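Putative membrane anchored protein (Corynebacterium diphtheriae, PDB 3LSO) is of unknown function but is probably a membrane-anchored surface protein built of beta-sandwich-like domains strung into an elongated chain. Local coordinates at residues 289-292 against 293-297. Residues are numbered along the deposited sequence; the frame is centred on the assembly and turned at random.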
loop_
_atom_site.group_PDB
_atom_site.type_symbol
_atom_site.label_atom_id
_atom_site.label_comp_id
_atom_site.label_asym_id
_atom_site.label_seq_id
_atom_site.Cartn_x
_atom_site.Cartn_y
_atom_site.Cartn_z
ATOM N N ASP B 289 -21.503 -20.213 2.747
ATOM C CA ASP B 289 -22.024 -20.746 3.989
ATOM C C ASP B 289 -20.912 -20.731 4.995
ATOM O O ASP B 289 -19.985 -21.529 4.916
ATOM C CB ASP B 289 -22.501 -22.173 3.828
ATOM C CG ASP B 289 -23.584 -22.313 2.801
ATOM O OD1 ASP B 289 -23.654 -21.453 1.882
ATOM O OD2 ASP B 289 -24.360 -23.303 2.928
ATOM N N THR B 290 -20.998 -19.810 5.938
ATOM C CA THR B 290 -20.100 -19.801 7.070
ATOM C C THR B 290 -20.641 -20.775 8.108
ATOM O O THR B 290 -21.827 -21.103 8.096
ATOM C CB THR B 290 -20.022 -18.405 7.671
ATOM O OG1 THR B 290 -21.319 -17.808 7.599
ATOM C CG2 THR B 290 -19.020 -17.540 6.893
ATOM N N LYS B 291 -19.762 -21.252 8.994
ATOM C CA LYS B 291 -20.178 -22.158 10.054
ATOM C C LYS B 291 -21.232 -21.435 10.865
ATOM O O LYS B 291 -21.267 -20.208 10.894
ATOM C CB LYS B 291 -18.996 -22.628 10.922
ATOM C CG LYS B 291 -18.286 -21.530 11.694
ATOM C CD LYS B 291 -17.063 -22.015 12.453
ATOM C CE LYS B 291 -16.629 -20.942 13.431
ATOM N NZ LYS B 291 -15.730 -21.444 14.497
ATOM N N LYS B 292 -22.123 -22.201 11.470
ATOM C CA LYS B 292 -23.218 -21.639 12.219
ATOM C C LYS B 292 -22.617 -21.024 13.467
ATOM O O LYS B 292 -21.525 -21.427 13.879
ATOM C CB LYS B 292 -24.227 -22.749 12.557
ATOM C CG LYS B 292 -25.090 -23.176 11.371
ATOM C CD LYS B 292 -26.195 -24.148 11.740
ATOM C CE LYS B 292 -27.022 -24.443 10.486
ATOM N NZ LYS B 292 -28.275 -25.182 10.762
ATOM N N PRO B 293 -23.300 -20.032 14.075
ATOM C CA PRO B 293 -22.644 -19.409 15.247
ATOM C C PRO B 293 -22.392 -20.388 16.374
ATOM O O PRO B 293 -21.468 -20.197 17.163
ATOM C CB PRO B 293 -23.622 -18.298 15.669
ATOM C CG PRO B 293 -24.323 -17.940 14.407
ATOM C CD PRO B 293 -24.493 -19.268 13.655
ATOM N N GLU B 294 -23.184 -21.443 16.434
ATOM C CA GLU B 294 -23.021 -22.384 17.526
ATOM C C GLU B 294 -22.027 -23.490 17.210
ATOM O O GLU B 294 -21.778 -24.350 18.047
ATOM C CB GLU B 294 -24.364 -22.921 18.045
ATOM C CG GLU B 294 -25.237 -23.641 17.025
ATOM C CD GLU B 294 -26.016 -22.710 16.070
ATOM O OE1 GLU B 294 -25.793 -21.459 16.053
ATOM O OE2 GLU B 294 -26.865 -23.264 15.322
ATOM N N ASP B 295 -21.450 -23.449 16.007
ATOM C CA ASP B 295 -20.313 -24.285 15.653
ATOM C C ASP B 295 -18.999 -23.779 16.296
ATOM O O ASP B 295 -18.310 -22.869 15.781
ATOM C CB ASP B 295 -20.209 -24.367 14.147
ATOM C CG ASP B 295 -19.381 -25.550 13.677
ATOM O OD1 ASP B 295 -18.523 -26.040 14.463
ATOM O OD2 ASP B 295 -19.596 -25.976 12.509
ATOM N N THR B 296 -18.667 -24.363 17.443
ATOM C CA THR B 296 -17.450 -23.996 18.155
ATOM C C THR B 296 -16.198 -24.470 17.423
ATOM O O THR B 296 -15.102 -23.982 17.662
ATOM C CB THR B 296 -17.416 -24.555 19.598
ATOM O OG1 THR B 296 -17.800 -25.939 19.591
ATOM C CG2 THR B 296 -18.339 -23.802 20.468
ATOM N N ASP B 297 -16.353 -25.426 16.530
ATOM C CA ASP B 297 -15.196 -25.946 15.834
ATOM C C ASP B 297 -14.721 -25.040 14.715
ATOM O O ASP B 297 -15.267 -23.982 14.497
ATOM C CB ASP B 297 -15.478 -27.352 15.354
ATOM C CG ASP B 297 -15.830 -28.244 16.485
ATOM O OD1 ASP B 297 -15.111 -28.202 17.516
ATOM O OD2 ASP B 297 -16.844 -28.944 16.370
#
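From Lys292 to Asp295 the chain folds into a type I beta turn, closed by the bond from Asp295 N to Lys292 O (2.9 Å, 150° at the hydrogen). Pro293 suits the second position, where its ring fixes phi near the -60° the turn requires and no N-H is needed. Lys291, just before the turn, reaches forward along it with an extended chain. Its first torsion (chi1 63°) sets CG between the backbone N and carbonyl carbon, directing the chain toward the returning backbone. Lys291 CB passes 3.8 Å from Asp295 OD2. Lys291 NZ meets Asp297 O at 2.6 Å, almost in line with the C=O bond. A weak bond joins Lys291 NZ to Asp295 O at 3.2 Å. A lysine fits because its long arm carries several N-H donors to main-chain acceptors. Lys292 and Glu294 lie side by side, pointing the same way, Lys292 CD 3.7 Å from Glu294 OE2, without pairing their charges; Lys292 NZ instead bonds Lys441 O. Asp295 OD1 and Asp297 OD2 both form salt bridges with Lys435, and Asp295 OD2 is hydrogen-bonded to Tyr299 OH. Lys291 thus ties together the backbone of the loop between strands 278-285 and 298-303, while buried aspartates, their charge probably balanced by Lys435, fasten it to the end of strand 425-435.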